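Local coordinates for DNA repair protein RAD7 (Saccharomyces cerevisiae, PDB 5ZB2), which promotes global genome nucleotide excision repair of nontranscribing DNA as a component of the GGR complex with Rad16 and Abf1, and binds Elc1, at residues Phe340-Pro346 with Met366-Pro372; Leu327-Lys333 with Leu351-Arg357. One frame throughout, in Å; residues are numbered along the deposited sequence.

How the contacts relate
Both contacts join successive repeats near the C-terminal end of the curved leucine-rich-repeat solenoid of this C-terminal part of Rad7. Along the sequence their segments alternate: 327-333, 340-346, 351-357, then 366-372. Contact 2 pairs the neighbouring parallel strands 326-328 and 350-352 and the turns that follow them; contact 1 pairs the ends of helices 337-341 and 361-370 and the loops returning towards the next strands. Their centres lie about 15 Å apart. They meet between the strands and helices of these repeats, where Phe-340 packs on Leu-353, Leu-343 on Leu-351, and Leu-367 on both Leu-351 and Leu-353. Strand and helix sides share one apolar interior here, and the two contacts together hold successive repeats to each other.

Contact 1: Phe340-Pro346 with Met366-Pro372; sequences FVALACP and MLGEQNP
The side-chain amide of Asn-371 (chi1 m, chi2 -91°) bridges two backbone groups of the preceding repeat: its ND2 donates to Leu-343 O at 2.9 Å, and its OD1 accepts from Cys-345 N at 2.9 Å. The same ND2 also donates to Leu-367 O at 3.1 Å, tying the loop to the end of its own helix. Asn-371 is the first residue beyond helix 361-370 to leave helical angles (phi/psi -133/91). In the other segment, Phe-340 and Val-341 have near-helical angles (-78/-17 and -57/-42), and Leu-343 (-81/79) is the centre of an inverse gamma turn in which Ala-344 N bonds Ala-342 O at 2.8 Å; Ala-344 and Cys-345 are extended. The chains come closest where Ala-344 passes the last helical residue, Gln-370 (CA-CA 4.9 Å), and Cys-345 passes Asn-371 (5.4 Å). Ala-344 CA makes a CH...O contact of 3.5 Å with Gln-370 O, and Ala-344 CB lies 3.9 Å from Gln-370 CB. Cys-345 O reaches Pro-372 CD at 3.8 Å. Towards Phe-340 the packing is apolar. Leu-367 (m,t) brings CD2 to 3.9 Å from Leu-343 CD2 and 4.0 Å from Phe-340 CB, while Met-366 (t,t,p) curls CE to 4.0 Å from Phe-340 CB and 4.3 Å from Val-341 CG2. Leu-316 of helix 309-320 covers Leu-343 and Cys-345 from the previous repeat. This is the helix-to-strand return of stacked leucine-rich repeats, where one buried amide satisfies a carbonyl and an NH of the preceding repeat together with a carbonyl of its own helix.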
loop_
_atom_site.group_PDB
_atom_site.type_symbol
_atom_site.label_atom_id
_atom_site.label_comp_id
_atom_site.label_asym_id
_atom_site.label_seq_id
_atom_site.Cartn_x
_atom_site.Cartn_y
_atom_site.Cartn_z
ATOM N N PHE A 340 9.229 33.821 44.904
ATOM C CA PHE A 340 9.525 34.489 43.645
ATOM C C PHE A 340 10.617 35.541 43.784
ATOM O O PHE A 340 11.193 35.954 42.771
ATOM C CB PHE A 340 8.252 35.120 43.083
ATOM C CG PHE A 340 7.150 34.132 42.842
ATOM C CD1 PHE A 340 7.164 33.322 41.720
ATOM C CD2 PHE A 340 6.106 34.002 43.742
ATOM C CE1 PHE A 340 6.153 32.406 41.498
ATOM C CE2 PHE A 340 5.091 33.087 43.521
ATOM C CZ PHE A 340 5.115 32.290 42.400
ATOM N N VAL A 341 10.920 35.976 45.009
ATOM C CA VAL A 341 12.054 36.871 45.217
ATOM C C VAL A 341 13.326 36.234 44.679
ATOM O O VAL A 341 14.146 36.897 44.032
ATOM C CB VAL A 341 12.188 37.228 46.711
ATOM C CG1 VAL A 341 13.398 38.110 46.947
ATOM C CG2 VAL A 341 10.931 37.927 47.207
ATOM N N ALA A 342 13.504 34.935 44.923
ATOM C CA ALA A 342 14.692 34.221 44.476
ATOM C C ALA A 342 14.623 33.791 43.019
ATOM O O ALA A 342 15.643 33.356 42.473
ATOM C CB ALA A 342 14.916 32.986 45.351
ATOM N N LEU A 343 13.460 33.899 42.377
ATOM C CA LEU A 343 13.289 33.427 41.003
ATOM C C LEU A 343 13.840 34.480 40.044
ATOM O O LEU A 343 13.110 35.261 39.429
ATOM C CB LEU A 343 11.822 33.119 40.725
ATOM C CG LEU A 343 11.489 32.481 39.374
ATOM C CD1 LEU A 343 12.287 31.207 39.150
ATOM C CD2 LEU A 343 9.996 32.192 39.287
ATOM N N ALA A 344 15.167 34.489 39.915
ATOM C CA ALA A 344 15.875 35.398 39.013
ATOM C C ALA A 344 16.795 34.548 38.141
ATOM O O ALA A 344 17.911 34.213 38.546
ATOM C CB ALA A 344 16.657 36.452 39.790
ATOM N N CYS A 345 16.326 34.206 36.944
ATOM C CA CYS A 345 17.000 33.254 36.083
ATOM C C CYS A 345 17.355 33.905 34.752
ATOM O O CYS A 345 16.473 34.478 34.095
ATOM C CB CYS A 345 16.104 32.035 35.841
ATOM S SG CYS A 345 15.408 31.326 37.353
ATOM N N PRO A 346 18.614 33.829 34.307
ATOM C CA PRO A 346 18.975 34.493 33.044
ATOM C C PRO A 346 18.351 33.855 31.814
ATOM O O PRO A 346 18.123 34.557 30.820
ATOM C CB PRO A 346 20.506 34.383 33.017
ATOM C CG PRO A 346 20.815 33.195 33.853
ATOM C CD PRO A 346 19.772 33.166 34.931
ATOM N N MET A 366 7.857 42.199 39.511
ATOM C CA MET A 366 9.193 41.794 39.937
ATOM C C MET A 366 9.777 40.743 39.002
ATOM O O MET A 366 10.956 40.817 38.634
ATOM C CB MET A 366 9.135 41.269 41.372
ATOM C CG MET A 366 10.443 40.696 41.890
ATOM S SD MET A 366 10.333 40.199 43.617
ATOM C CE MET A 366 9.005 38.997 43.561
ATOM N N LEU A 367 8.970 39.754 38.607
ATOM C CA LEU A 367 9.469 38.695 37.734
ATOM C C LEU A 367 9.903 39.252 36.384
ATOM O O LEU A 367 10.933 38.841 35.837
ATOM C CB LEU A 367 8.403 37.617 37.551
ATOM C CG LEU A 367 8.059 36.783 38.787
ATOM C CD1 LEU A 367 6.905 35.841 38.489
ATOM C CD2 LEU A 367 9.272 36.000 39.277
ATOM N N GLY A 368 9.129 40.188 35.831
ATOM C CA GLY A 368 9.485 40.763 34.546
ATOM C C GLY A 368 10.831 41.459 34.559
ATOM O O GLY A 368 11.517 41.511 33.536
ATOM N N GLU A 369 11.231 41.998 35.710
ATOM C CA GLU A 369 12.498 42.709 35.820
ATOM C C GLU A 369 13.660 41.794 36.186
ATOM O O GLU A 369 14.809 42.105 35.852
ATOM C CB GLU A 369 12.387 43.827 36.863
ATOM C CG GLU A 369 11.238 44.805 36.635
ATOM C CD GLU A 369 11.227 45.395 35.236
ATOM O OE1 GLU A 369 10.749 44.714 34.304
ATOM O OE2 GLU A 369 11.701 46.539 35.067
ATOM N N GLN A 370 13.393 40.674 36.860
ATOM C CA GLN A 370 14.448 39.774 37.310
ATOM C C GLN A 370 14.759 38.660 36.317
ATOM O O GLN A 370 15.702 37.892 36.552
ATOM C CB GLN A 370 14.068 39.143 38.655
ATOM C CG GLN A 370 14.060 40.109 39.826
ATOM C CD GLN A 370 13.782 39.415 41.145
ATOM O OE1 GLN A 370 13.394 38.248 41.177
ATOM N NE2 GLN A 370 13.986 40.132 42.243
ATOM N N ASN A 371 14.000 38.546 35.228
ATOM C CA ASN A 371 14.152 37.457 34.264
ATOM C C ASN A 371 14.175 38.048 32.859
ATOM O O ASN A 371 13.125 38.202 32.219
ATOM C CB ASN A 371 13.035 36.427 34.423
ATOM C CG ASN A 371 13.075 35.736 35.777
ATOM O OD1 ASN A 371 13.703 34.688 35.930
ATOM N ND2 ASN A 371 12.417 36.328 36.770
ATOM N N PRO A 372 15.362 38.373 32.337
ATOM C CA PRO A 372 15.421 39.116 31.068
ATOM C C PRO A 372 14.841 38.364 29.882
ATOM O O PRO A 372 14.345 39.002 28.944
ATOM C CB PRO A 372 16.923 39.376 30.888
ATOM C CG PRO A 372 17.587 38.281 31.643
ATOM C CD PRO A 372 16.706 38.016 32.828
#

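Contact 2: Leu327-Lys333 with Leu351-Arg357; sequences LNLNSLK and LDLGFVR
Leu-329 CD1 packs 3.7 Å from Leu-353 CD2 (both m,t), and Leu-327 CB lies 3.9 Å from Leu-351 CD1 (both t,p). The two short strands are parallel, Leu-327 beside Leu-351 and Asn-328 beside Asp-352 (CA-CA 5.0 and 4.6 Å). Asp-352 N bonds Leu-327 O at 3.0 Å, and Leu-329 N bonds Asp-352 O at 2.9 Å. Type II turns follow, 329-332 and 353-356; Ser-331 N donates to Gly-354 O at 2.8 Å. Asn-328 OD1 closes an Asx turn onto Asn-330 N (2.8 Å). At the exposed edge, Lys-333 NZ donates to Phe-355 O at 3.3 Å, and Arg-357 NH2 (3.0 Å) and NE (3.2 Å) to Lys-333 O. Within the beta-alpha-beta unit 326-328, 337-341, 350-352 this is the strand-and-turn side of two leucine-rich repeats: leucines face the helices, Asn-328 and Asp-352 the other side. Asp-352 OD1, accepting from Gly-354 N (3.0 Å, an Asx turn) and Asn-330 ND2 (3.2 Å), serves its own turn and the neighbouring one.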
loop_
_atom_site.group_PDB
_atom_site.type_symbol
_atom_site.label_atom_id
_atom_site.label_comp_id
_atom_site.label_asym_id
_atom_site.label_seq_id
_atom_site.Cartn_x
_atom_site.Cartn_y
_atom_site.Cartn_z
ATOM N N LEU A 327 9.614 26.516 33.775
ATOM C CA LEU A 327 9.320 26.116 35.144
ATOM C C LEU A 327 7.815 26.152 35.347
ATOM O O LEU A 327 7.166 27.140 34.993
ATOM C CB LEU A 327 10.016 27.041 36.149
ATOM C CG LEU A 327 9.833 26.719 37.634
ATOM C CD1 LEU A 327 10.547 25.428 38.004
ATOM C CD2 LEU A 327 10.334 27.872 38.485
ATOM N N ASN A 328 7.265 25.084 35.919
ATOM C CA ASN A 328 5.824 24.936 36.098
ATOM C C ASN A 328 5.521 24.799 37.584
ATOM O O ASN A 328 5.828 23.768 38.191
ATOM C CB ASN A 328 5.305 23.728 35.319
ATOM C CG ASN A 328 3.795 23.586 35.387
ATOM O OD1 ASN A 328 3.143 24.100 36.300
ATOM N ND2 ASN A 328 3.231 22.875 34.419
ATOM N N LEU A 329 4.907 25.834 38.162
ATOM C CA LEU A 329 4.499 25.846 39.562
ATOM C C LEU A 329 2.982 25.790 39.713
ATOM O O LEU A 329 2.449 26.160 40.766
ATOM C CB LEU A 329 5.050 27.091 40.256
ATOM C CG LEU A 329 6.560 27.318 40.133
ATOM C CD1 LEU A 329 6.925 28.683 40.684
ATOM C CD2 LEU A 329 7.356 26.223 40.847
ATOM N N ASN A 330 2.285 25.314 38.687
ATOM C CA ASN A 330 0.831 25.380 38.642
ATOM C C ASN A 330 0.204 24.707 39.855
ATOM O O ASN A 330 0.525 23.563 40.186
ATOM C CB ASN A 330 0.335 24.715 37.358
ATOM C CG ASN A 330 -1.160 24.850 37.163
ATOM O OD1 ASN A 330 -1.956 24.277 37.906
ATOM N ND2 ASN A 330 -1.548 25.594 36.140
ATOM N N SER A 331 -0.694 25.436 40.517
ATOM C CA SER A 331 -1.509 24.979 41.642
ATOM C C SER A 331 -0.727 24.872 42.945
ATOM O O SER A 331 -1.236 24.262 43.897
ATOM C CB SER A 331 -2.176 23.627 41.363
ATOM O OG SER A 331 -2.962 23.673 40.189
ATOM N N LEU A 332 0.481 25.434 43.033
ATOM C CA LEU A 332 1.217 25.447 44.299
ATOM C C LEU A 332 0.650 26.569 45.164
ATOM O O LEU A 332 1.162 27.690 45.218
ATOM C CB LEU A 332 2.714 25.605 44.066
ATOM C CG LEU A 332 3.433 24.475 43.317
ATOM C CD1 LEU A 332 4.893 24.401 43.753
ATOM C CD2 LEU A 332 2.753 23.128 43.504
ATOM N N LYS A 333 -0.437 26.236 45.863
ATOM C CA LYS A 333 -1.152 27.206 46.681
ATOM C C LYS A 333 -0.357 27.640 47.905
ATOM O O LYS A 333 -0.656 28.692 48.478
ATOM C CB LYS A 333 -2.490 26.617 47.129
ATOM C CG LYS A 333 -3.686 27.524 46.888
ATOM C CD LYS A 333 -4.075 27.564 45.417
ATOM C CE LYS A 333 -5.393 28.296 45.212
ATOM N NZ LYS A 333 -5.816 28.306 43.785
ATOM N N LEU A 351 7.000 30.318 32.239
ATOM C CA LEU A 351 6.696 30.136 33.655
ATOM C C LEU A 351 5.196 29.952 33.818
ATOM O O LEU A 351 4.418 30.847 33.475
ATOM C CB LEU A 351 7.191 31.330 34.479
ATOM C CG LEU A 351 6.968 31.271 35.994
ATOM C CD1 LEU A 351 7.715 30.101 36.627
ATOM C CD2 LEU A 351 7.382 32.583 36.642
ATOM N N ASP A 352 4.794 28.798 34.347
ATOM C CA ASP A 352 3.388 28.467 34.556
ATOM C C ASP A 352 3.048 28.728 36.020
ATOM O O ASP A 352 3.485 27.987 36.907
ATOM C CB ASP A 352 3.113 27.013 34.174
ATOM C CG ASP A 352 1.639 26.644 34.261
ATOM O OD1 ASP A 352 0.859 27.383 34.900
ATOM O OD2 ASP A 352 1.263 25.597 33.697
ATOM N N LEU A 353 2.269 29.782 36.271
ATOM C CA LEU A 353 1.827 30.127 37.617
ATOM C C LEU A 353 0.319 29.990 37.775
ATOM O O LEU A 353 -0.271 30.628 38.654
ATOM C CB LEU A 353 2.266 31.546 37.976
ATOM C CG LEU A 353 3.770 31.814 37.930
ATOM C CD1 LEU A 353 4.055 33.267 38.254
ATOM C CD2 LEU A 353 4.530 30.897 38.885
ATOM N N GLY A 354 -0.313 29.164 36.948
ATOM C CA GLY A 354 -1.746 28.970 37.024
ATOM C C GLY A 354 -2.197 28.467 38.377
ATOM O O GLY A 354 -1.661 27.483 38.897
ATOM N N PHE A 355 -3.193 29.140 38.952
ATOM C CA PHE A 355 -3.761 28.771 40.247
ATOM C C PHE A 355 -2.750 28.926 41.382
ATOM O O PHE A 355 -2.854 28.253 42.409
ATOM C CB PHE A 355 -4.316 27.343 40.226
ATOM C CG PHE A 355 -5.472 27.159 39.288
ATOM C CD1 PHE A 355 -6.756 27.517 39.674
ATOM C CD2 PHE A 355 -5.281 26.627 38.023
ATOM C CE1 PHE A 355 -7.827 27.352 38.813
ATOM C CE2 PHE A 355 -6.347 26.457 37.159
ATOM C CZ PHE A 355 -7.621 26.821 37.555
ATOM N N VAL A 356 -1.766 29.810 41.214
ATOM C CA VAL A 356 -0.826 30.135 42.283
ATOM C C VAL A 356 -1.416 31.318 43.046
ATOM O O VAL A 356 -1.306 32.472 42.626
ATOM C CB VAL A 356 0.575 30.431 41.750
ATOM C CG1 VAL A 356 1.526 30.740 42.900
ATOM C CG2 VAL A 356 1.096 29.240 40.960
ATOM N N ARG A 357 -2.028 31.015 44.191
ATOM C CA ARG A 357 -2.801 31.994 44.950
ATOM C C ARG A 357 -2.047 33.309 45.140
ATOM O O ARG A 357 -2.590 34.390 44.894
ATOM C CB ARG A 357 -3.174 31.379 46.301
ATOM C CG ARG A 357 -3.784 32.325 47.327
ATOM C CD ARG A 357 -3.894 31.633 48.680
ATOM N NE ARG A 357 -2.602 31.111 49.119
ATOM C CZ ARG A 357 -1.638 31.850 49.659
ATOM N NH1 ARG A 357 -1.809 33.153 49.841
ATOM N NH2 ARG A 357 -0.494 31.281 50.013
HETATM O O HOH W 1 -0.103 23.226 33.906
#